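Local coordinates for protein actibind (Aspergillus niger, PDB 3D3Z) that cleaves RNA as a T2-family ribonuclease, probably with no strict base specificity but a preference for adenylic acid, at residues C22-G27 and I119-P124; A180-Y185 and Y214-R219; V189-G194 and S228-P233; Q198-F203 and R219-N224. All coordinates share one frame; numbering follows the deposited sequence. Where two conformers were deposited one is given.

Contact 1 of 4, residues C22-G27 and I119-P124; sequences CFNSPG and INTIEP
Asn24 and Thr121 bring the two loops 22-27 and 119-124 closest, with their CA atoms 6.0 Å apart, and a cis peptide bond precedes Pro26. The Asn120 amide bonds to the main chain of the first loop. Its ND2 donates to Phe23 O at 3.1 Å, and this acceptor lies close to the plane of the Asn120 amide. Its OD1 accepts from Ser25 N at 3.1 Å, with the donor standing 45° above the carbonyl plane. One amide thus spans the main chain on both sides of Asn24. Asn120 CG, set between its own backbone N and carbonyl carbon (chi1 73°), brings the amide within reach of both.

Thr121 and Asn24 cross at about a right angle. Thr121 OG1 donates to Asn24 OD1 at 2.7 Å, and the methyl CG2 of Thr121 packs against the same oxygen at 3.3 Å. Thr121 OG1 also accepts a bond from Ala209 N. A water accepts from Gly27 N and lies 2.9 Å from Asn120 OD1.

The first loop leads into strand 29-35, and Cys22 ties it to Cys5 by a disulfide. The second follows helix 104-116, which carries the predicted active-site Glu111 and His115. Ile119 and Ile122 pack on Phe139 of helix 134-147.

Contact 2 of 4, residues A180-Y185 and Y214-R219; sequences AIHDGY and YVASER
Ala216 O accepts from a water at 2.6 Å and lies near Tyr185 CE2. The same water reaches Asp183 OD2, but that link belongs to one of two conformers and is doubtful. A second water donates to Glu218 OE1 at 2.7 Å and lies near Tyr185 OH, in the plane of the Tyr185 ring.

The direct contact is made by two rings. Ala216 CB sits over one face of the His182 imidazole, 3.5 Å from the ring centroid and 15° off its normal, a CH-pi contact. Of the ring atoms, ND1 and CE1 lie closest to this methyl, 3.4 Å each; His182 O is 3.3 Å from it. His182 CG is anti to the backbone N (chi1 -167°), which carries the ring over the methyl. Ala216 CB also packs on Asp183 CB.

Tyr185 lays one ring face over the backbone between Ser217 and Glu218. Glu218 N stands 3.5 Å above the ring plane, toward the rim. The Tyr185 and Glu218 side chains cross at about a right angle, and Glu218 CB touches Tyr185 CE1 at 3.8 Å. Glu218 OE1 comes to the ring edge.

His182 to Tyr185 form a type I' turn, closed by Tyr185 N to His182 O. His182 also meets Tyr201 and Phe203 edge-to-face, and its NE2 makes a weak bond to Tyr202 O of strand 195-206.

The turn after helix 171-179 thus packs onto the end of strand 213-216, away from the active site. It is held by aromatic faces on a methyl and a peptide group, while polar atoms of the two segments are joined through water rather than directly.

Contact 3 of 4, residues V189-G194 and S228-P233; sequences VGCEDG and SGIKYP
Cys191 and Ile230 face each other through SG and the CG2 branch, 4.0 Å apart. Cys191 CB points toward the other segment and SG lies anti to the carbonyl carbon (chi1 -75°). Ile230 turns CG2 to the sulfur, with that branch anti to its backbone N. The same sulfur is bonded to Cys225, and Ile230 touches that residue too.

Lys231 runs past the turn at Asp193 and Gly194. Its CB and CG pass Gly194 O, and CE comes 3.7 Å from Asp193 O. The chain bends at chi3 (-76°), which sets CE there. One water donates to Asp193 O at 3.2 Å. It also lies unusually close to Lys231 NZ, so the link between the two is doubtful.

The direct polar link is between backbones. Lys231 N donates to Gly194 O at 2.9 Å, nearly straight at 174° and in the carbonyl plane. Asp193 and Gly194 both have positive phi.

Gly229 and Ile230 fit a G1 beta bulge facing Tyr169. The contact lies on the surface, where the turn between strands 188-192 and 195-206 meets the C-terminal loop. Ile230 also reaches Ile174 of helix 171-179, and Tyr232 packs on Tyr153 and Leu156 of helix 152-158.

Contact 4 of 4, residues Q198-F203 and R219-N224; sequences QLYYYF and RLEDSN
Tyr202 carries the ring contacts, with Arg219 CA and Leu220 N over one face. Arg219 CA lies 3.7 Å from the ring centroid and 22° off its normal, a CH-pi contact. Leu220 N stands 3.4 Å above the same face, offset toward the rim.

Apolar contacts add to this. Arg219 CB meets Tyr202 CD2 and CE2, each at 3.6 Å, while Leu220 CG touches CD1 and CE1 of the Tyr202 ring, 3.8 Å from CE1. Tyr202 OH packs on Glu221 CB. Glu221 OE1 lies 3.9 Å from Tyr200 CE2, with carboxylate and ring planes 63° apart.

The charged partners of Arg219 are in its own loop and on helix 171-179. Arg219 CG lies between its backbone N and carbonyl carbon (chi1 70°), and the end of the side chain leads away from the strand. The firmer partner is Glu175 OE2, bridged by NH1, which also bonds to Pro187 O. Arg219 NE pairs with Asp222 OD1 in one of two Asp222 conformers, through a weak hydrogen bond.

The loop after strand 213-216 here covers the side of strand 195-206 that carries Tyr200 and Tyr202, in the antiparallel sheet of the RNase T2 fold. Tyr200 meets Trp54 edge-to-face and lies about 5 Å, side chain to side chain, from His51, a predicted active-site residue.

How the contacts relate
Contact 1 comes first along the chain and closes before the others open. Its centre is 34 Å from that of contact 3, on the opposite side of the chain's centre. The other three gather round the antiparallel sheet. Contacts 2 and 4 have centres 10 Å apart and share Arg219, and Ser217 N probably bonds to Tyr202 O between neighbouring strands. Contact 4 is nested in the loop closed by contact 3; Gly190 N probably bonds to Gln198 O, and Ser223 OG to Val189 O. Contact 2 crosses both 3 and 4 in sequence. Contacts 2 to 4 fasten loops 180-185, 219-224 and 228-233 to the sheet, while contact 1 joins two loops near helix 104-116.

Contact 1 of 4, residues C22-G27 and I119-P124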
loop_
_atom_site.group_PDB
_atom_site.type_symbol
_atom_site.label_atom_id
_atom_site.label_comp_id
_atom_site.label_asym_id
_atom_site.label_seq_id
_atom_site.Cartn_x
_atom_site.Cartn_y
_atom_site.Cartn_z
ATOM N N CYS A 22 -0.890 18.883 8.108
ATOM C CA CYS A 22 -1.050 17.974 9.211
ATOM C C CYS A 22 -2.437 17.321 9.262
ATOM O O CYS A 22 -2.866 16.822 10.328
ATOM C CB CYS A 22 -0.738 18.661 10.542
ATOM S SG CYS A 22 1.070 18.947 10.763
ATOM N N PHE A 23 -3.141 17.373 8.134
ATOM C CA PHE A 23 -4.441 16.693 8.026
ATOM C C PHE A 23 -4.735 16.160 6.619
ATOM O O PHE A 23 -4.900 16.935 5.692
ATOM C CB PHE A 23 -5.580 17.627 8.463
ATOM C CG PHE A 23 -6.860 16.885 8.776
ATOM C CD1 PHE A 23 -6.895 15.975 9.814
ATOM C CD2 PHE A 23 -7.997 17.051 7.973
ATOM C CE1 PHE A 23 -8.072 15.269 10.104
ATOM C CE2 PHE A 23 -9.169 16.326 8.227
ATOM C CZ PHE A 23 -9.192 15.450 9.310
ATOM N N ASN A 24 -4.809 14.838 6.487
ATOM C CA ASN A 24 -5.101 14.185 5.215
ATOM C C ASN A 24 -6.589 14.292 4.855
ATOM O O ASN A 24 -7.455 13.739 5.549
ATOM C CB ASN A 24 -4.617 12.708 5.218
ATOM C CG ASN A 24 -3.095 12.581 5.136
ATOM O OD1 ASN A 24 -2.503 12.719 4.044
ATOM N ND2 ASN A 24 -2.459 12.301 6.279
ATOM N N SER A 25 -6.851 15.069 3.815
ATOM C CA SER A 25 -8.185 15.404 3.374
ATOM C C SER A 25 -8.088 16.040 2.021
ATOM O O SER A 25 -7.220 16.908 1.785
ATOM C CB SER A 25 -8.851 16.368 4.360
ATOM O OG SER A 25 -10.191 16.665 4.010
ATOM N N PRO A 26 -8.993 15.649 1.096
ATOM C CA PRO A 26 -10.134 14.722 1.264
ATOM C C PRO A 26 -9.719 13.237 1.316
ATOM O O PRO A 26 -10.490 12.390 1.743
ATOM C CB PRO A 26 -11.032 15.032 0.052
ATOM C CG PRO A 26 -10.133 15.562 -0.990
ATOM C CD PRO A 26 -8.894 16.180 -0.272
ATOM N N GLY A 27 -8.483 12.955 0.928
ATOM C CA GLY A 27 -7.931 11.601 0.986
ATOM C C GLY A 27 -7.510 11.151 2.367
ATOM O O GLY A 27 -6.342 10.937 2.617
ATOM N N ILE A 119 -1.899 12.610 -2.364
ATOM C CA ILE A 119 -1.738 12.656 -0.909
ATOM C C ILE A 119 -1.405 14.136 -0.552
ATOM O O ILE A 119 -0.284 14.637 -0.780
ATOM C CB ILE A 119 -0.680 11.667 -0.466
ATOM C CG1 ILE A 119 -1.060 10.253 -0.945
ATOM C CG2 ILE A 119 -0.487 11.704 1.064
ATOM C CD1 ILE A 119 -0.053 9.166 -0.603
ATOM N N ASN A 120 -2.402 14.848 -0.038
ATOM C CA ASN A 120 -2.242 16.292 0.159
ATOM C C ASN A 120 -1.107 16.664 1.115
ATOM O O ASN A 120 -0.482 17.714 0.941
ATOM C CB ASN A 120 -3.565 16.939 0.589
ATOM C CG ASN A 120 -3.916 16.609 2.004
ATOM O OD1 ASN A 120 -4.196 15.468 2.304
ATOM N ND2 ASN A 120 -3.822 17.587 2.896
ATOM N N THR A 121 -0.806 15.809 2.098
ATOM C CA THR A 121 0.173 16.118 3.138
ATOM C C THR A 121 1.661 15.896 2.702
ATOM O O THR A 121 2.565 16.157 3.493
ATOM C CB THR A 121 -0.087 15.314 4.412
ATOM O OG1 THR A 121 -0.061 13.917 4.079
ATOM C CG2 THR A 121 -1.459 15.695 5.074
ATOM N N ILE A 122 1.858 15.534 1.427
ATOM C CA ILE A 122 3.159 15.157 0.821
ATOM C C ILE A 122 3.757 16.295 -0.005
ATOM O O ILE A 122 4.867 16.216 -0.483
ATOM C CB ILE A 122 2.953 13.911 -0.134
ATOM C CG1 ILE A 122 2.507 12.699 0.689
ATOM C CG2 ILE A 122 4.193 13.587 -0.956
ATOM C CD1 ILE A 122 2.804 11.325 0.062
ATOM N N GLU A 123 2.975 17.331 -0.226
ATOM C CA GLU A 123 3.369 18.375 -1.144
ATOM C C GLU A 123 4.654 19.092 -0.651
ATOM O O GLU A 123 4.968 19.081 0.554
ATOM C CB GLU A 123 2.194 19.337 -1.376
ATOM C CG GLU A 123 0.973 18.629 -1.994
ATOM C CD GLU A 123 -0.311 19.417 -1.893
ATOM O OE1 GLU A 123 -0.254 20.648 -1.672
ATOM O OE2 GLU A 123 -1.396 18.794 -2.038
ATOM N N PRO A 124 5.446 19.635 -1.589
ATOM C CA PRO A 124 6.686 20.332 -1.245
ATOM C C PRO A 124 6.562 21.445 -0.174
ATOM O O PRO A 124 7.474 21.629 0.624
ATOM C CB PRO A 124 7.146 20.903 -2.592
ATOM C CG PRO A 124 6.466 20.092 -3.613
ATOM C CD PRO A 124 5.206 19.593 -3.047
HETATM O O HOH W 1 -4.098 12.292 1.547
HETATM O O HOH W 2 -5.764 14.034 0.338
#

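Contact 2 of 4, residues A180-Y185 and Y214-R219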
loop_
_atom_site.group_PDB
_atom_site.type_symbol
_atom_site.label_atom_id
_atom_site.label_comp_id
_atom_site.label_asym_id
_atom_site.label_seq_id
_atom_site.Cartn_x
_atom_site.Cartn_y
_atom_site.Cartn_z
ATOM N N ALA A 180 -6.131 -9.826 12.292
ATOM C CA ALA A 180 -5.286 -10.021 13.477
ATOM C C ALA A 180 -3.999 -9.178 13.487
ATOM O O ALA A 180 -3.427 -8.930 14.552
ATOM C CB ALA A 180 -4.907 -11.480 13.586
ATOM N N ILE A 181 -3.524 -8.787 12.301
ATOM C CA ILE A 181 -2.382 -7.863 12.187
ATOM C C ILE A 181 -2.808 -6.429 11.839
ATOM O O ILE A 181 -1.959 -5.578 11.498
ATOM C CB ILE A 181 -1.329 -8.373 11.199
ATOM C CG1 ILE A 181 -1.887 -8.434 9.767
ATOM C CG2 ILE A 181 -0.731 -9.689 11.659
ATOM C CD1 ILE A 181 -0.807 -8.728 8.739
ATOM N N HIS A 182 -4.108 -6.145 11.945
ATOM C CA HIS A 182 -4.677 -4.867 11.551
ATOM C C HIS A 182 -5.751 -4.439 12.556
ATOM O O HIS A 182 -6.789 -3.847 12.184
ATOM C CB HIS A 182 -5.236 -4.961 10.130
ATOM C CG HIS A 182 -5.569 -3.641 9.489
ATOM N ND1 HIS A 182 -4.628 -2.646 9.279
ATOM C CD2 HIS A 182 -6.720 -3.182 8.944
ATOM C CE1 HIS A 182 -5.207 -1.617 8.678
ATOM N NE2 HIS A 182 -6.471 -1.922 8.448
ATOM N N ASP A 183 -5.490 -4.733 13.827
ATOM C CA ASP A 183 -6.321 -4.257 14.932
ATOM C C ASP A 183 -7.765 -4.772 14.892
ATOM O O ASP A 183 -8.685 -4.083 15.340
ATOM C CB ASP A 183 -6.328 -2.721 14.944
ATOM C CG ASP A 183 -6.564 -2.156 16.325
ATOM O OD1 ASP A 183 -5.916 -2.649 17.265
ATOM O OD2 ASP A 183 -7.375 -1.211 16.470
ATOM N N GLY A 184 -7.965 -5.964 14.346
ATOM C CA GLY A 184 -9.303 -6.526 14.167
ATOM C C GLY A 184 -10.124 -6.014 12.996
ATOM O O GLY A 184 -11.267 -6.434 12.808
ATOM N N TYR A 185 -9.553 -5.115 12.195
ATOM C CA TYR A 185 -10.160 -4.708 10.938
ATOM C C TYR A 185 -9.595 -5.536 9.796
ATOM O O TYR A 185 -8.387 -5.507 9.536
ATOM C CB TYR A 185 -9.896 -3.252 10.656
ATOM C CG TYR A 185 -10.601 -2.333 11.589
ATOM C CD1 TYR A 185 -11.947 -2.045 11.421
ATOM C CD2 TYR A 185 -9.928 -1.734 12.648
ATOM C CE1 TYR A 185 -12.625 -1.150 12.282
ATOM C CE2 TYR A 185 -10.598 -0.859 13.529
ATOM C CZ TYR A 185 -11.948 -0.573 13.333
ATOM O OH TYR A 185 -12.617 0.281 14.188
ATOM N N TYR A 214 -0.368 5.803 11.644
ATOM C CA TYR A 214 -1.328 5.109 10.781
ATOM C C TYR A 214 -2.164 4.199 11.673
ATOM O O TYR A 214 -1.652 3.219 12.254
ATOM C CB TYR A 214 -0.616 4.307 9.668
ATOM C CG TYR A 214 -0.249 5.136 8.472
ATOM C CD1 TYR A 214 0.803 6.066 8.523
ATOM C CD2 TYR A 214 -0.910 4.968 7.267
ATOM C CE1 TYR A 214 1.153 6.807 7.409
ATOM C CE2 TYR A 214 -0.579 5.730 6.153
ATOM C CZ TYR A 214 0.461 6.635 6.238
ATOM O OH TYR A 214 0.802 7.361 5.126
ATOM N N VAL A 215 -3.441 4.524 11.772
ATOM C CA VAL A 215 -4.388 3.830 12.663
ATOM C C VAL A 215 -5.316 2.952 11.825
ATOM O O VAL A 215 -6.034 3.471 10.956
ATOM C CB VAL A 215 -5.203 4.872 13.470
ATOM C CG1 VAL A 215 -6.355 4.237 14.259
ATOM C CG2 VAL A 215 -4.264 5.641 14.406
ATOM N N ALA A 216 -5.282 1.650 12.105
ATOM C CA ALA A 216 -6.022 0.629 11.347
ATOM C C ALA A 216 -7.478 0.996 11.362
ATOM O O ALA A 216 -8.022 1.325 12.419
ATOM C CB ALA A 216 -5.773 -0.772 11.906
ATOM N N SER A 217 -8.087 1.053 10.174
ATOM C CA SER A 217 -9.475 1.476 10.030
ATOM C C SER A 217 -10.329 0.520 9.194
ATOM O O SER A 217 -9.844 -0.422 8.566
ATOM C CB SER A 217 -9.571 2.882 9.464
ATOM O OG SER A 217 -9.111 2.973 8.140
ATOM N N GLU A 218 -11.626 0.767 9.216
ATOM C CA GLU A 218 -12.561 -0.137 8.549
ATOM C C GLU A 218 -12.494 -0.065 7.014
ATOM O O GLU A 218 -12.471 1.023 6.403
ATOM C CB GLU A 218 -14.002 0.140 9.024
ATOM C CG GLU A 218 -14.892 -1.059 8.861
ATOM C CD GLU A 218 -16.191 -0.903 9.601
ATOM O OE1 GLU A 218 -16.153 -0.984 10.860
ATOM O OE2 GLU A 218 -17.237 -0.712 8.921
ATOM N N ARG A 219 -12.489 -1.246 6.393
ATOM C CA ARG A 219 -12.501 -1.334 4.939
ATOM C C ARG A 219 -13.746 -0.691 4.344
ATOM O O ARG A 219 -14.857 -0.846 4.860
ATOM C CB ARG A 219 -12.335 -2.791 4.482
ATOM C CG ARG A 219 -13.548 -3.698 4.778
ATOM C CD ARG A 219 -13.171 -5.123 4.635
ATOM N NE ARG A 219 -14.302 -5.993 4.942
ATOM C CZ ARG A 219 -14.245 -7.319 4.901
ATOM N NH1 ARG A 219 -13.126 -7.921 4.513
ATOM N NH2 ARG A 219 -15.326 -8.044 5.215
HETATM O O HOH W 3 -7.330 0.788 14.912
HETATM O O HOH W 4 -15.751 -0.089 13.345
#

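Contact 3 of 4, residues V189-G194 and S228-P233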
loop_
_atom_site.group_PDB
_atom_site.type_symbol
_atom_site.label_atom_id
_atom_site.label_comp_id
_atom_site.label_asym_id
_atom_site.label_seq_id
_atom_site.Cartn_x
_atom_site.Cartn_y
_atom_site.Cartn_z
ATOM N N VAL A 189 -10.343 -8.154 0.671
ATOM C CA VAL A 189 -9.785 -9.375 0.089
ATOM C C VAL A 189 -10.248 -9.530 -1.376
ATOM O O VAL A 189 -11.443 -9.687 -1.641
ATOM C CB VAL A 189 -10.153 -10.607 0.936
ATOM C CG1 VAL A 189 -9.456 -11.887 0.393
ATOM C CG2 VAL A 189 -9.764 -10.354 2.376
ATOM N N GLY A 190 -9.285 -9.516 -2.307
ATOM C CA GLY A 190 -9.559 -9.561 -3.737
ATOM C C GLY A 190 -9.131 -10.888 -4.334
ATOM O O GLY A 190 -8.049 -11.383 -4.029
ATOM N N CYS A 191 -10.022 -11.499 -5.126
ATOM C CA CYS A 191 -9.763 -12.786 -5.788
ATOM C C CYS A 191 -9.787 -12.611 -7.278
ATOM O O CYS A 191 -10.438 -11.707 -7.802
ATOM C CB CYS A 191 -10.829 -13.833 -5.401
ATOM S SG CYS A 191 -10.652 -14.487 -3.781
ATOM N N GLU A 192 -9.030 -13.454 -7.964
ATOM C CA GLU A 192 -9.033 -13.480 -9.404
ATOM C C GLU A 192 -9.155 -14.927 -9.829
ATOM O O GLU A 192 -8.349 -15.754 -9.418
ATOM C CB GLU A 192 -7.718 -12.941 -9.962
ATOM C CG GLU A 192 -7.746 -12.672 -11.465
ATOM C CD GLU A 192 -8.647 -11.519 -11.835
ATOM O OE1 GLU A 192 -8.829 -10.654 -10.961
ATOM O OE2 GLU A 192 -9.181 -11.457 -12.972
ATOM N N ASP A 193 -10.145 -15.231 -10.655
ATOM C CA ASP A 193 -10.307 -16.603 -11.155
ATOM C C ASP A 193 -10.427 -17.535 -9.935
ATOM O O ASP A 193 -9.771 -18.581 -9.897
ATOM C CB ASP A 193 -9.088 -17.040 -12.025
ATOM C CG ASP A 193 -8.945 -16.228 -13.335
ATOM O OD1 ASP A 193 -9.901 -16.280 -14.114
ATOM O OD2 ASP A 193 -7.907 -15.557 -13.609
ATOM N N GLY A 194 -11.201 -17.140 -8.924
ATOM C CA GLY A 194 -11.249 -17.911 -7.670
ATOM C C GLY A 194 -9.978 -18.074 -6.857
ATOM O O GLY A 194 -9.946 -18.867 -5.909
ATOM N N SER A 228 -16.350 -19.335 -0.091
ATOM C CA SER A 228 -15.514 -20.522 0.012
ATOM C C SER A 228 -14.996 -21.038 -1.347
ATOM O O SER A 228 -15.345 -20.540 -2.415
ATOM C CB SER A 228 -16.282 -21.646 0.757
ATOM O OG SER A 228 -17.371 -22.096 -0.034
ATOM N N GLY A 229 -14.164 -22.061 -1.266
ATOM C CA GLY A 229 -13.530 -22.688 -2.402
ATOM C C GLY A 229 -12.310 -21.898 -2.858
ATOM O O GLY A 229 -11.782 -22.174 -3.935
ATOM N N ILE A 230 -11.863 -20.928 -2.034
ATOM C CA ILE A 230 -10.784 -19.970 -2.457
ATOM C C ILE A 230 -9.444 -20.670 -2.575
ATOM O O ILE A 230 -8.971 -21.358 -1.652
ATOM C CB ILE A 230 -10.662 -18.735 -1.523
ATOM C CG1 ILE A 230 -11.918 -17.864 -1.617
ATOM C CG2 ILE A 230 -9.447 -17.842 -1.917
ATOM C CD1 ILE A 230 -12.128 -16.899 -0.372
ATOM N N LYS A 231 -8.825 -20.509 -3.734
ATOM C CA LYS A 231 -7.520 -21.077 -3.940
ATOM C C LYS A 231 -6.442 -20.077 -3.526
ATOM O O LYS A 231 -6.600 -18.882 -3.704
ATOM C CB LYS A 231 -7.297 -21.445 -5.399
ATOM C CG LYS A 231 -8.402 -22.306 -5.979
ATOM C CD LYS A 231 -8.099 -22.733 -7.395
ATOM C CE LYS A 231 -8.322 -21.608 -8.401
ATOM N NZ LYS A 231 -7.322 -21.784 -9.546
ATOM N N TYR A 232 -5.372 -20.614 -2.963
ATOM C CA TYR A 232 -4.168 -19.865 -2.609
ATOM C C TYR A 232 -3.012 -20.491 -3.389
ATOM O O TYR A 232 -2.329 -21.390 -2.896
ATOM C CB TYR A 232 -3.964 -19.941 -1.110
ATOM C CG TYR A 232 -2.987 -18.978 -0.450
ATOM C CD1 TYR A 232 -2.312 -17.969 -1.156
ATOM C CD2 TYR A 232 -2.785 -19.052 0.931
ATOM C CE1 TYR A 232 -1.446 -17.094 -0.485
ATOM C CE2 TYR A 232 -1.940 -18.185 1.595
ATOM C CZ TYR A 232 -1.269 -17.208 0.879
ATOM O OH TYR A 232 -0.415 -16.370 1.573
ATOM N N PRO A 233 -2.867 -20.116 -4.665
ATOM C CA PRO A 233 -1.905 -20.849 -5.505
ATOM C C PRO A 233 -0.445 -20.672 -5.079
ATOM O O PRO A 233 -0.054 -19.549 -4.707
ATOM C CB PRO A 233 -2.175 -20.312 -6.912
ATOM C CG PRO A 233 -3.490 -19.610 -6.839
ATOM C CD PRO A 233 -3.621 -19.115 -5.451
HETATM O O HOH W 5 -6.792 -19.534 -10.518
#

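Contact 4 of 4, residues Q198-F203 and R219-N224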
loop_
_atom_site.group_PDB
_atom_site.type_symbol
_atom_site.label_atom_id
_atom_site.label_comp_id
_atom_site.label_asym_id
_atom_site.label_seq_id
_atom_site.Cartn_x
_atom_site.Cartn_y
_atom_site.Cartn_z
ATOM N N GLN A 198 -5.316 -10.093 -4.194
ATOM C CA GLN A 198 -5.087 -8.706 -3.750
ATOM C C GLN A 198 -5.610 -8.473 -2.333
ATOM O O GLN A 198 -6.625 -9.088 -1.930
ATOM C CB GLN A 198 -5.801 -7.741 -4.699
ATOM C CG GLN A 198 -5.252 -7.754 -6.154
ATOM C CD GLN A 198 -5.684 -6.575 -6.971
ATOM O OE1 GLN A 198 -5.588 -5.444 -6.510
ATOM N NE2 GLN A 198 -6.182 -6.829 -8.220
ATOM N N LEU A 199 -4.961 -7.547 -1.630
ATOM C CA LEU A 199 -5.339 -7.104 -0.280
ATOM C C LEU A 199 -5.240 -5.569 -0.199
ATOM O O LEU A 199 -4.276 -4.943 -0.745
ATOM C CB LEU A 199 -4.469 -7.771 0.782
ATOM C CG LEU A 199 -4.479 -9.298 0.968
ATOM C CD1 LEU A 199 -3.448 -9.732 1.990
ATOM C CD2 LEU A 199 -5.892 -9.810 1.366
ATOM N N TYR A 200 -6.282 -4.933 0.362
ATOM C CA TYR A 200 -6.233 -3.492 0.741
ATOM C C TYR A 200 -6.443 -3.334 2.248
ATOM O O TYR A 200 -7.537 -3.582 2.777
ATOM C CB TYR A 200 -7.269 -2.602 0.066
ATOM C CG TYR A 200 -7.602 -2.754 -1.401
ATOM C CD1 TYR A 200 -6.744 -3.383 -2.332
ATOM C CD2 TYR A 200 -8.799 -2.225 -1.887
ATOM C CE1 TYR A 200 -7.098 -3.480 -3.666
ATOM C CE2 TYR A 200 -9.150 -2.321 -3.217
ATOM C CZ TYR A 200 -8.303 -2.933 -4.110
ATOM O OH TYR A 200 -8.681 -3.000 -5.444
ATOM N N TYR A 201 -5.388 -2.911 2.937
ATOM C CA TYR A 201 -5.465 -2.567 4.360
ATOM C C TYR A 201 -5.722 -1.075 4.503
ATOM O O TYR A 201 -4.919 -0.260 4.052
ATOM C CB TYR A 201 -4.179 -2.963 5.063
ATOM C CG TYR A 201 -3.810 -4.427 5.106
ATOM C CD1 TYR A 201 -4.177 -5.232 6.203
ATOM C CD2 TYR A 201 -3.014 -5.008 4.126
ATOM C CE1 TYR A 201 -3.771 -6.550 6.286
ATOM C CE2 TYR A 201 -2.637 -6.325 4.212
ATOM C CZ TYR A 201 -3.052 -7.097 5.273
ATOM O OH TYR A 201 -2.672 -8.403 5.393
ATOM N N TYR A 202 -6.851 -0.723 5.135
ATOM C CA TYR A 202 -7.293 0.661 5.292
ATOM C C TYR A 202 -6.793 1.249 6.609
ATOM O O TYR A 202 -6.642 0.540 7.630
ATOM C CB TYR A 202 -8.820 0.787 5.235
ATOM C CG TYR A 202 -9.446 0.447 3.887
ATOM C CD1 TYR A 202 -10.017 1.418 3.102
ATOM C CD2 TYR A 202 -9.483 -0.872 3.419
ATOM C CE1 TYR A 202 -10.591 1.102 1.843
ATOM C CE2 TYR A 202 -10.071 -1.200 2.168
ATOM C CZ TYR A 202 -10.628 -0.214 1.415
ATOM O OH TYR A 202 -11.192 -0.538 0.197
ATOM N N PHE A 203 -6.494 2.542 6.548
ATOM C CA PHE A 203 -5.943 3.307 7.677
ATOM C C PHE A 203 -6.501 4.716 7.665
ATOM O O PHE A 203 -6.786 5.326 6.615
ATOM C CB PHE A 203 -4.424 3.453 7.554
ATOM C CG PHE A 203 -3.672 2.207 7.771
ATOM C CD1 PHE A 203 -3.331 1.821 9.047
ATOM C CD2 PHE A 203 -3.286 1.423 6.689
ATOM C CE1 PHE A 203 -2.624 0.697 9.246
ATOM C CE2 PHE A 203 -2.592 0.292 6.896
ATOM C CZ PHE A 203 -2.252 -0.066 8.165
ATOM N N ARG A 219 -12.489 -1.246 6.393
ATOM C CA ARG A 219 -12.501 -1.334 4.939
ATOM C C ARG A 219 -13.746 -0.691 4.344
ATOM O O ARG A 219 -14.857 -0.846 4.860
ATOM C CB ARG A 219 -12.335 -2.791 4.482
ATOM C CG ARG A 219 -13.548 -3.698 4.778
ATOM C CD ARG A 219 -13.171 -5.123 4.635
ATOM N NE ARG A 219 -14.302 -5.993 4.942
ATOM C CZ ARG A 219 -14.245 -7.319 4.901
ATOM N NH1 ARG A 219 -13.126 -7.921 4.513
ATOM N NH2 ARG A 219 -15.326 -8.044 5.215
ATOM N N LEU A 220 -13.562 0.072 3.283
ATOM C CA LEU A 220 -14.650 0.719 2.587
ATOM C C LEU A 220 -15.121 -0.144 1.366
ATOM O O LEU A 220 -16.003 0.273 0.622
ATOM C CB LEU A 220 -14.210 2.134 2.142
ATOM C CG LEU A 220 -13.501 3.053 3.181
ATOM C CD1 LEU A 220 -12.932 4.333 2.545
ATOM C CD2 LEU A 220 -14.421 3.406 4.344
ATOM N N GLU A 221 -14.495 -1.307 1.170
ATOM C CA GLU A 221 -14.906 -2.319 0.177
ATOM C C GLU A 221 -14.572 -3.643 0.866
ATOM O O GLU A 221 -13.546 -3.724 1.534
ATOM C CB GLU A 221 -14.135 -2.100 -1.140
ATOM C CG GLU A 221 -14.896 -2.520 -2.392
ATOM C CD GLU A 221 -14.032 -2.741 -3.665
ATOM O OE1 GLU A 221 -12.987 -2.068 -3.864
ATOM O OE2 GLU A 221 -14.434 -3.613 -4.483
ATOM N N ASP A 222 -15.431 -4.670 0.758
ATOM C CA ASP A 222 -15.219 -5.925 1.532
ATOM C C ASP A 222 -14.436 -7.027 0.790
ATOM O O ASP A 222 -13.363 -7.492 1.244
ATOM C CB ASP A 222 -16.559 -6.529 2.003
ATOM C CG ASP A 222 -17.323 -5.630 2.976
ATOM O OD1 ASP A 222 -16.712 -4.727 3.610
ATOM O OD2 ASP A 222 -18.549 -5.865 3.110
ATOM N N SER A 223 -14.992 -7.488 -0.322
ATOM C CA SER A 223 -14.396 -8.592 -1.035
ATOM C C SER A 223 -15.175 -8.900 -2.292
ATOM O O SER A 223 -16.398 -8.677 -2.374
ATOM C CB SER A 223 -14.314 -9.847 -0.186
ATOM O OG SER A 223 -13.682 -10.870 -0.921
ATOM N N ASN A 224 -14.460 -9.406 -3.280
ATOM C CA ASN A 224 -15.104 -9.910 -4.470
ATOM C C ASN A 224 -14.937 -11.413 -4.572
ATOM O O ASN A 224 -15.117 -11.981 -5.658
ATOM C CB ASN A 224 -14.546 -9.202 -5.700
ATOM C CG ASN A 224 -13.104 -9.591 -5.999
ATOM O OD1 ASN A 224 -12.455 -10.269 -5.223
ATOM N ND2 ASN A 224 -12.622 -9.174 -7.139
#